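Local coordinates for outer membrane protein YopM (Yersinia pestis, PDB 1JL5) that probably acts as a secreted effector that alters host cell physiology and promotes bacterial survival in host tissues, at residues N247-L252 / L262-N267; T270-L275 / N287-L292; T280-S285 / E294-L299. All blocks are in the same frame, centred on the assembly; numbering follows the deposited sequence.

Contact 1 of 3, residues N247-L252 / L262-N267; sequences NLLKTL and LNVRDN. With CA (calcium ion), chain B; CA (calcium ion), chain C.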
loop_
_atom_site.group_PDB
_atom_site.type_symbol
_atom_site.label_atom_id
_atom_site.label_comp_id
_atom_site.label_asym_id
_atom_site.label_seq_id
_atom_site.Cartn_x
_atom_site.Cartn_y
_atom_site.Cartn_z
ATOM N N ASN A 247 8.196 -22.084 -1.436
ATOM C CA ASN A 247 8.835 -23.204 -2.070
ATOM C C ASN A 247 7.735 -24.039 -2.668
ATOM O O ASN A 247 6.648 -23.533 -2.939
ATOM C CB ASN A 247 9.663 -23.982 -1.059
ATOM C CG ASN A 247 11.027 -23.369 -0.863
ATOM O OD1 ASN A 247 11.820 -23.317 -1.799
ATOM N ND2 ASN A 247 11.302 -22.882 0.340
ATOM N N LEU A 248 8.015 -25.312 -2.883
ATOM C CA LEU A 248 7.031 -26.197 -3.467
ATOM C C LEU A 248 6.753 -27.319 -2.496
ATOM O O LEU A 248 6.583 -28.468 -2.886
ATOM C CB LEU A 248 7.565 -26.745 -4.783
ATOM C CG LEU A 248 7.831 -25.632 -5.793
ATOM C CD1 LEU A 248 8.581 -26.185 -6.995
ATOM C CD2 LEU A 248 6.505 -25.021 -6.206
ATOM N N LEU A 249 6.704 -26.972 -1.218
ATOM C CA LEU A 249 6.454 -27.956 -0.184
ATOM C C LEU A 249 4.993 -28.353 -0.130
ATOM O O LEU A 249 4.112 -27.496 -0.129
ATOM C CB LEU A 249 6.884 -27.403 1.169
ATOM C CG LEU A 249 8.343 -26.966 1.268
ATOM C CD1 LEU A 249 8.622 -26.459 2.682
ATOM C CD2 LEU A 249 9.260 -28.134 0.910
ATOM N N LYS A 250 4.742 -29.657 -0.094
ATOM C CA LYS A 250 3.382 -30.184 -0.008
ATOM C C LYS A 250 3.235 -30.702 1.414
ATOM O O LYS A 250 2.135 -30.833 1.943
ATOM C CB LYS A 250 3.174 -31.346 -0.983
ATOM C CG LYS A 250 3.560 -31.070 -2.418
ATOM C CD LYS A 250 5.072 -31.088 -2.580
ATOM C CE LYS A 250 5.485 -30.866 -4.023
ATOM N NZ LYS A 250 6.965 -30.774 -4.139
ATOM N N THR A 251 4.372 -31.021 2.015
ATOM C CA THR A 251 4.407 -31.516 3.377
ATOM C C THR A 251 5.737 -31.124 3.968
ATOM O O THR A 251 6.677 -30.767 3.260
ATOM C CB THR A 251 4.321 -33.059 3.448
ATOM O OG1 THR A 251 5.471 -33.622 2.806
ATOM C CG2 THR A 251 3.069 -33.568 2.763
ATOM N N LEU A 252 5.810 -31.197 5.282
ATOM C CA LEU A 252 7.035 -30.887 5.970
ATOM C C LEU A 252 7.466 -32.195 6.579
ATOM O O LEU A 252 6.631 -33.030 6.925
ATOM C CB LEU A 252 6.790 -29.874 7.076
ATOM C CG LEU A 252 6.264 -28.520 6.623
ATOM C CD1 LEU A 252 6.182 -27.591 7.824
ATOM C CD2 LEU A 252 7.188 -27.950 5.556
ATOM N N LEU A 262 9.183 -21.542 12.441
ATOM C CA LEU A 262 8.921 -22.246 11.212
ATOM C C LEU A 262 8.150 -21.324 10.305
ATOM O O LEU A 262 7.028 -20.927 10.607
ATOM C CB LEU A 262 8.104 -23.511 11.460
ATOM C CG LEU A 262 7.725 -24.256 10.180
ATOM C CD1 LEU A 262 8.982 -24.686 9.442
ATOM C CD2 LEU A 262 6.859 -25.450 10.516
ATOM N N ASN A 263 8.777 -20.948 9.208
ATOM C CA ASN A 263 8.098 -20.119 8.251
ATOM C C ASN A 263 8.068 -20.934 6.981
ATOM O O ASN A 263 9.100 -21.188 6.371
ATOM C CB ASN A 263 8.836 -18.817 7.991
ATOM C CG ASN A 263 8.063 -17.916 7.074
ATOM O OD1 ASN A 263 7.366 -18.388 6.176
ATOM N ND2 ASN A 263 8.174 -16.618 7.283
ATOM N N VAL A 264 6.880 -21.382 6.611
ATOM C CA VAL A 264 6.724 -22.156 5.396
ATOM C C VAL A 264 5.639 -21.454 4.621
ATOM O O VAL A 264 4.845 -22.068 3.912
ATOM C CB VAL A 264 6.317 -23.591 5.698
ATOM C CG1 VAL A 264 7.505 -24.336 6.261
ATOM C CG2 VAL A 264 5.155 -23.603 6.675
ATOM N N ARG A 265 5.618 -20.143 4.794
ATOM C CA ARG A 265 4.653 -19.299 4.133
ATOM C C ARG A 265 4.689 -19.604 2.655
ATOM O O ARG A 265 5.749 -19.817 2.071
ATOM C CB ARG A 265 4.992 -17.828 4.362
ATOM C CG ARG A 265 4.237 -16.858 3.474
ATOM C CD ARG A 265 4.639 -15.442 3.830
ATOM N NE ARG A 265 4.170 -14.448 2.871
ATOM C CZ ARG A 265 2.919 -14.012 2.780
ATOM N NH1 ARG A 265 1.976 -14.479 3.594
ATOM N NH2 ARG A 265 2.611 -13.092 1.872
ATOM N N ASP A 266 3.508 -19.631 2.067
ATOM C CA ASP A 266 3.363 -19.883 0.662
ATOM C C ASP A 266 4.010 -21.168 0.206
ATOM O O ASP A 266 5.088 -21.187 -0.401
ATOM C CB ASP A 266 3.916 -18.726 -0.157
ATOM C CG ASP A 266 3.446 -18.782 -1.584
ATOM O OD1 ASP A 266 2.822 -19.802 -1.942
ATOM O OD2 ASP A 266 3.691 -17.828 -2.340
ATOM N N ASN A 267 3.337 -22.252 0.532
ATOM C CA ASN A 267 3.759 -23.564 0.121
ATOM C C ASN A 267 2.451 -24.256 -0.116
ATOM O O ASN A 267 1.417 -23.605 -0.184
ATOM C CB ASN A 267 4.597 -24.237 1.198
ATOM C CG ASN A 267 6.051 -23.846 1.100
ATOM O OD1 ASN A 267 6.729 -24.209 0.139
ATOM N ND2 ASN A 267 6.536 -23.080 2.076
HETATM CA CA CA B . 4.906 -16.230 -2.632
HETATM CA CA CA C . 1.087 -20.248 -3.290
HETATM O O HOH W 1 2.484 -18.753 -4.468
HETATM O O HOH W 2 6.124 -14.375 -2.745
HETATM O O HOH W 3 3.862 -15.382 -0.881
HETATM O O HOH W 4 5.412 -17.074 -4.736
HETATM O O HOH W 5 0.221 -18.365 -2.280
#

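Contact 2 of 3, residues T270-L275 / N287-L292; sequences TDLPEL and NIFSGL. With CA (calcium ion), chain E.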
loop_
_atom_site.group_PDB
_atom_site.type_symbol
_atom_site.label_atom_id
_atom_site.label_comp_id
_atom_site.label_asym_id
_atom_site.label_seq_id
_atom_site.Cartn_x
_atom_site.Cartn_y
_atom_site.Cartn_z
ATOM N N THR A 270 -1.183 -28.584 3.679
ATOM C CA THR A 270 -2.557 -28.763 4.095
ATOM C C THR A 270 -2.479 -29.203 5.547
ATOM O O THR A 270 -3.426 -29.077 6.318
ATOM C CB THR A 270 -3.233 -29.869 3.285
ATOM O OG1 THR A 270 -4.617 -29.935 3.636
ATOM C CG2 THR A 270 -2.586 -31.210 3.586
ATOM N N ASP A 271 -1.318 -29.719 5.908
ATOM C CA ASP A 271 -1.101 -30.205 7.251
ATOM C C ASP A 271 0.310 -29.902 7.676
ATOM O O ASP A 271 1.172 -29.588 6.864
ATOM C CB ASP A 271 -1.318 -31.721 7.314
ATOM C CG ASP A 271 -2.736 -32.125 6.978
ATOM O OD1 ASP A 271 -3.666 -31.695 7.699
ATOM O OD2 ASP A 271 -2.921 -32.873 5.993
ATOM N N LEU A 272 0.530 -30.021 8.970
ATOM C CA LEU A 272 1.828 -29.802 9.545
ATOM C C LEU A 272 2.129 -31.033 10.354
ATOM O O LEU A 272 1.221 -31.664 10.895
ATOM C CB LEU A 272 1.794 -28.600 10.476
ATOM C CG LEU A 272 1.649 -27.248 9.793
ATOM C CD1 LEU A 272 1.363 -26.181 10.842
ATOM C CD2 LEU A 272 2.924 -26.954 9.018
ATOM N N PRO A 273 3.405 -31.422 10.420
ATOM C CA PRO A 273 3.691 -32.607 11.225
ATOM C C PRO A 273 3.513 -32.139 12.657
ATOM O O PRO A 273 3.226 -30.965 12.893
ATOM C CB PRO A 273 5.150 -32.913 10.886
ATOM C CG PRO A 273 5.712 -31.568 10.537
ATOM C CD PRO A 273 4.609 -30.935 9.729
ATOM N N GLU A 274 3.654 -33.037 13.617
ATOM C CA GLU A 274 3.526 -32.615 14.994
ATOM C C GLU A 274 4.451 -31.426 15.159
ATOM O O GLU A 274 5.587 -31.439 14.697
ATOM C CB GLU A 274 3.927 -33.746 15.937
ATOM C CG GLU A 274 2.761 -34.630 16.300
ATOM C CD GLU A 274 1.648 -33.844 16.944
ATOM O OE1 GLU A 274 1.944 -32.999 17.815
ATOM O OE2 GLU A 274 0.478 -34.073 16.583
ATOM N N LEU A 275 3.961 -30.386 15.807
ATOM C CA LEU A 275 4.771 -29.205 15.985
ATOM C C LEU A 275 5.567 -29.230 17.270
ATOM O O LEU A 275 5.025 -29.466 18.345
ATOM C CB LEU A 275 3.890 -27.962 15.958
ATOM C CG LEU A 275 3.184 -27.741 14.623
ATOM C CD1 LEU A 275 2.279 -26.522 14.723
ATOM C CD2 LEU A 275 4.227 -27.563 13.521
ATOM N N ASN A 287 -0.768 -21.179 2.557
ATOM C CA ASN A 287 -0.618 -22.580 2.304
ATOM C C ASN A 287 -2.029 -22.987 2.018
ATOM O O ASN A 287 -2.838 -22.145 1.635
ATOM C CB ASN A 287 -0.014 -23.282 3.504
ATOM C CG ASN A 287 1.484 -23.257 3.449
ATOM O OD1 ASN A 287 2.091 -24.061 2.754
ATOM N ND2 ASN A 287 2.093 -22.304 4.143
ATOM N N ILE A 288 -2.360 -24.248 2.194
ATOM C CA ILE A 288 -3.715 -24.629 1.885
ATOM C C ILE A 288 -4.370 -25.300 3.057
ATOM O O ILE A 288 -5.055 -26.307 2.926
ATOM C CB ILE A 288 -3.746 -25.507 0.627
ATOM C CG1 ILE A 288 -2.933 -26.783 0.831
ATOM C CG2 ILE A 288 -3.135 -24.727 -0.527
ATOM C CD1 ILE A 288 -3.020 -27.737 -0.356
ATOM N N PHE A 289 -4.142 -24.715 4.221
ATOM C CA PHE A 289 -4.728 -25.218 5.444
ATOM C C PHE A 289 -6.195 -24.859 5.437
ATOM O O PHE A 289 -6.559 -23.715 5.171
ATOM C CB PHE A 289 -4.051 -24.573 6.647
ATOM C CG PHE A 289 -2.668 -25.065 6.876
ATOM C CD1 PHE A 289 -2.450 -26.271 7.527
ATOM C CD2 PHE A 289 -1.577 -24.343 6.410
ATOM C CE1 PHE A 289 -1.161 -26.755 7.704
ATOM C CE2 PHE A 289 -0.289 -24.820 6.581
ATOM C CZ PHE A 289 -0.081 -26.029 7.231
ATOM N N SER A 290 -7.039 -25.842 5.701
ATOM C CA SER A 290 -8.471 -25.600 5.756
ATOM C C SER A 290 -8.760 -25.316 7.223
ATOM O O SER A 290 -9.861 -24.932 7.607
ATOM C CB SER A 290 -9.237 -26.828 5.273
ATOM O OG SER A 290 -8.787 -27.983 5.946
ATOM N N GLY A 291 -7.731 -25.497 8.036
ATOM C CA GLY A 291 -7.851 -25.239 9.451
ATOM C C GLY A 291 -6.540 -25.550 10.138
ATOM O O GLY A 291 -5.596 -26.028 9.517
ATOM N N LEU A 292 -6.478 -25.248 11.423
ATOM C CA LEU A 292 -5.305 -25.536 12.219
ATOM C C LEU A 292 -5.876 -26.301 13.393
ATOM O O LEU A 292 -6.568 -25.742 14.238
ATOM C CB LEU A 292 -4.623 -24.246 12.672
ATOM C CG LEU A 292 -3.984 -23.473 11.515
ATOM C CD1 LEU A 292 -3.361 -22.186 12.033
ATOM C CD2 LEU A 292 -2.931 -24.352 10.837
HETATM CA CA CA E . -0.153 -32.603 18.820
HETATM O O HOH W 6 -5.713 -28.162 6.328
HETATM O O HOH W 7 -7.874 -29.658 3.331
HETATM O O HOH W 8 -1.894 -34.410 18.058
HETATM O O HOH W 9 0.619 -34.382 20.210
#

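Contact 3 of 3, residues T280-S285 / E294-L299; sequences TFLDVS and ELPPNL. With CA (calcium ion), chain E.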
loop_
_atom_site.group_PDB
_atom_site.type_symbol
_atom_site.label_atom_id
_atom_site.label_comp_id
_atom_site.label_asym_id
_atom_site.label_seq_id
_atom_site.Cartn_x
_atom_site.Cartn_y
_atom_site.Cartn_z
ATOM N N THR A 280 7.655 -21.212 18.654
ATOM C CA THR A 280 7.086 -19.966 19.142
ATOM C C THR A 280 6.694 -19.089 17.968
ATOM O O THR A 280 5.891 -18.168 18.105
ATOM C CB THR A 280 8.101 -19.203 19.976
ATOM O OG1 THR A 280 9.280 -19.003 19.191
ATOM C CG2 THR A 280 8.461 -19.991 21.231
ATOM N N PHE A 281 7.272 -19.382 16.813
ATOM C CA PHE A 281 6.995 -18.612 15.617
ATOM C C PHE A 281 6.580 -19.556 14.511
ATOM O O PHE A 281 7.353 -20.408 14.074
ATOM C CB PHE A 281 8.237 -17.820 15.203
ATOM C CG PHE A 281 8.067 -17.050 13.929
ATOM C CD1 PHE A 281 8.020 -17.706 12.701
ATOM C CD2 PHE A 281 7.934 -15.665 13.954
ATOM C CE1 PHE A 281 7.842 -16.995 11.519
ATOM C CE2 PHE A 281 7.757 -14.944 12.776
ATOM C CZ PHE A 281 7.710 -15.611 11.556
ATOM N N LEU A 282 5.350 -19.399 14.056
ATOM C CA LEU A 282 4.852 -20.252 13.009
ATOM C C LEU A 282 4.177 -19.453 11.915
ATOM O O LEU A 282 3.186 -18.766 12.140
ATOM C CB LEU A 282 3.863 -21.259 13.583
ATOM C CG LEU A 282 3.235 -22.233 12.588
ATOM C CD1 LEU A 282 4.319 -23.059 11.912
ATOM C CD2 LEU A 282 2.254 -23.124 13.322
ATOM N N ASP A 283 4.729 -19.533 10.720
ATOM C CA ASP A 283 4.119 -18.843 9.614
ATOM C C ASP A 283 3.774 -19.899 8.595
ATOM O O ASP A 283 4.647 -20.449 7.941
ATOM C CB ASP A 283 5.060 -17.825 8.987
ATOM C CG ASP A 283 4.363 -16.975 7.949
ATOM O OD1 ASP A 283 3.429 -17.487 7.298
ATOM O OD2 ASP A 283 4.743 -15.807 7.776
ATOM N N VAL A 284 2.489 -20.194 8.489
ATOM C CA VAL A 284 2.015 -21.176 7.534
ATOM C C VAL A 284 1.052 -20.447 6.624
ATOM O O VAL A 284 0.178 -21.047 6.009
ATOM C CB VAL A 284 1.297 -22.334 8.246
ATOM C CG1 VAL A 284 2.298 -23.111 9.082
ATOM C CG2 VAL A 284 0.181 -21.791 9.128
ATOM N N SER A 285 1.220 -19.133 6.549
ATOM C CA SER A 285 0.356 -18.324 5.719
ATOM C C SER A 285 0.545 -18.765 4.283
ATOM O O SER A 285 1.576 -19.335 3.921
ATOM C CB SER A 285 0.713 -16.846 5.853
ATOM O OG SER A 285 1.988 -16.595 5.307
ATOM N N GLU A 294 -4.076 -27.976 15.637
ATOM C CA GLU A 294 -3.228 -27.799 16.804
ATOM C C GLU A 294 -2.235 -26.682 16.627
ATOM O O GLU A 294 -1.788 -26.383 15.519
ATOM C CB GLU A 294 -2.406 -29.052 17.086
ATOM C CG GLU A 294 -3.160 -30.282 17.462
ATOM C CD GLU A 294 -2.217 -31.360 17.942
ATOM O OE1 GLU A 294 -1.272 -31.694 17.190
ATOM O OE2 GLU A 294 -2.418 -31.854 19.070
ATOM N N LEU A 295 -1.862 -26.092 17.749
ATOM C CA LEU A 295 -0.873 -25.045 17.751
ATOM C C LEU A 295 0.049 -25.342 18.904
ATOM O O LEU A 295 -0.386 -25.807 19.953
ATOM C CB LEU A 295 -1.530 -23.681 17.923
ATOM C CG LEU A 295 -2.330 -23.261 16.693
ATOM C CD1 LEU A 295 -2.981 -21.919 16.952
ATOM C CD2 LEU A 295 -1.400 -23.202 15.480
ATOM N N PRO A 296 1.349 -25.119 18.709
ATOM C CA PRO A 296 2.322 -25.371 19.769
ATOM C C PRO A 296 1.849 -24.602 21.010
ATOM O O PRO A 296 1.345 -23.486 20.902
ATOM C CB PRO A 296 3.608 -24.816 19.174
ATOM C CG PRO A 296 3.435 -25.061 17.716
ATOM C CD PRO A 296 2.010 -24.646 17.482
ATOM N N PRO A 297 2.014 -25.189 22.201
ATOM C CA PRO A 297 1.593 -24.568 23.461
ATOM C C PRO A 297 2.309 -23.275 23.827
ATOM O O PRO A 297 1.812 -22.498 24.638
ATOM C CB PRO A 297 1.854 -25.672 24.479
ATOM C CG PRO A 297 3.095 -26.292 23.942
ATOM C CD PRO A 297 2.790 -26.414 22.462
ATOM N N ASN A 298 3.472 -23.051 23.232
ATOM C CA ASN A 298 4.253 -21.857 23.522
ATOM C C ASN A 298 4.372 -20.945 22.317
ATOM O O ASN A 298 5.255 -20.092 22.258
ATOM C CB ASN A 298 5.646 -22.265 23.985
ATOM C CG ASN A 298 5.601 -23.339 25.040
ATOM O OD1 ASN A 298 4.969 -23.165 26.081
ATOM N ND2 ASN A 298 6.257 -24.466 24.774
ATOM N N LEU A 299 3.486 -21.129 21.352
ATOM C CA LEU A 299 3.523 -20.312 20.153
ATOM C C LEU A 299 3.275 -18.853 20.513
ATOM O O LEU A 299 2.311 -18.535 21.203
ATOM C CB LEU A 299 2.451 -20.782 19.169
ATOM C CG LEU A 299 2.638 -20.347 17.720
ATOM C CD1 LEU A 299 3.861 -21.051 17.134
ATOM C CD2 LEU A 299 1.393 -20.695 16.926
HETATM CA CA CA E . -0.153 -32.603 18.820
HETATM O O HOH W 8 -1.894 -34.410 18.058
HETATM O O HOH W 9 0.619 -34.382 20.210
#

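Contact 1 of 3, residues N247-L252 / L262-N267
The side-chain amide of Asn267 ties together two successive leucine-rich repeats, its OD1 taking up backbone N-H groups of Asn247 and Leu249. Segment 262-267 leaves strand 261-263 in LRR 10, while 247-252 belongs to the loop of LRR 9; the pairing is a rung of the asparagine ladder of this solenoid. Leu249 N donates to Asn267 OD1 over 3.1 Å, fairly straight at 160° but tilted 32° from the carbonyl plane. Asn247 N adds a weak bond to Asn267 OD1 at 3.0 Å and shares its proton with Asp266 O, also weakly. With CG of Asn267 anti to the carbonyl carbon (chi1 -85°), the amide lies alongside Leu249. ND2 turns back to its own segment, meeting Val264 O at 2.7 Å from above that carbonyl's plane, and is bonded to Ala244 O as well, so both ends of the buried amide are satisfied. One repeat back, Asn247 does the same: ND2 bonds Ala244 O and Ala222 O, and OD1 takes Leu227 N. Lys328 NZ of the second subunit is bonded to both Asn247 O and Asp266 O. Apart from the amide, Leu252 reaches tip to tip toward two side chains, CD1 lying 3.5 Å from Leu262 CD2 and CD2 3.7 Å from Val264 CG1. Asp266 OD2 binds one calcium ion at 2.0 Å, with Asn246 and with Asn326 of the second subunit; Asp266 OD1 binds another at 2.2 Å, with Glu308 and the backbone O of Asn307, both of the second subunit.

Contact 2 of 3, residues T270-L275 / N287-L292
In Leu272, chi1 of -71° places CG anti to the carbonyl carbon, and this CG is the atom that meets the ring of Phe289, 3.3 Å from Phe289 CZ. In Phe289 CG is likewise anti to the carbonyl carbon, and chi2 of -81° places CD1, which lies 3.2 Å from Thr270 O. The side chains of Leu272 and Phe289 cross at about a right angle; the approach is oblique, while Leu272 N sits at the ring edge, in its plane. Thr270 CA lies over one face toward the rim. The aromatic thus packs both on the main chain of Thr270 and Asp271, in the loop of LRR 10, and on the side chain of Leu272. Ile288 CG1 lies 4.0 Å from Thr270 CB. Where the two segments do not bond directly, water links them: one molecule donates to Thr270 O at 2.5 Å and accepts from Ser290 N at 2.7 Å. Farther along the loop, Glu274 binds a calcium ion through both carboxylate oxygens, together with Glu294. Ile288 O accepts from Tyr268 OH of the second subunit, where Ile288 also packs on its counterpart. Within the leucine-rich repeat solenoid, Leu272 and Leu275 rest on Leu282 of strand 281-283, and segment 287-292 ends in the weakly bonded strand 291-292, which pairs in parallel with 311-312 in the following repeat.

Contact 3 of 3, residues T280-S285 / E294-L299
Leu299 and Leu282 meet in the interior of the leucine-rich repeat solenoid, where strand 281-283 of LRR 11 faces the loop that leads on to strand 301-303. Leu282 has its CB directed at the loop. In Leu299, chi1 of -161° puts CG anti to the backbone N, and chi2 of 68° places CD1, which lies 3.6 Å from Leu282 CB. The same methyl rests on the main chain just before the strand, with Leu299 CD1 at 3.5 Å from Thr280 C. At its CD2 methyl Leu282 is met more loosely: CD2 is 4.2 Å from Leu295 CD2 and 4.4 Å from Pro296 CD, so a leucine and a proline ring line the approach to its tip. Leu299 reaches the strand from a type I turn spanning Pro296 to Leu299, closed by Leu299 N to Pro296 O at 3.2 Å. At the turn, Thr280 brings its CG2 methyl to 3.4 Å from Asn298 O, while Thr280 OG1 bonds Glu260 O and Asn298 ND2 bonds Gln277 O. Phe281 starts away from the loop and stacks its ring with Tyr301 in the next strand. At the start of the loop segment, Glu294 binds a calcium ion with both carboxylate oxygens, alongside Glu274. At the end of the strand Asp283 opens an Asx turn, its acceptor doubly used: Asp283 OD1 takes Ser285 N at 2.9 Å, nearly along its C-O axis, and receives Ser285 OG on the syn lone pair at 2.6 Å.

In the fold
Contact 1 is fully buried, contacts 2 and 3 partly. All three bear calcium ligands: Asp266 at sites shared with the second subunit, Glu274 and Glu294 together at one site of their own chain, which links contacts 2 and 3. Contacts 1 and 3 share the parallel strand array: 261-263 and 281-283 are neighbours, joined by Asp283 N to Leu262 O. Contacts 2 and 3 interlock along the chain; Leu272 CD1 touches Val284 CG1. Asn287 of contact 2 probably bonds Val264 O of contact 1, continuing the asparagine ladder. Chemistry follows place: amide-to-backbone bonds dominate contact 1, aromatic packing and a bridging water contact 2, aliphatic packing contact 3. Contacts 1 and 2 also meet the second subunit.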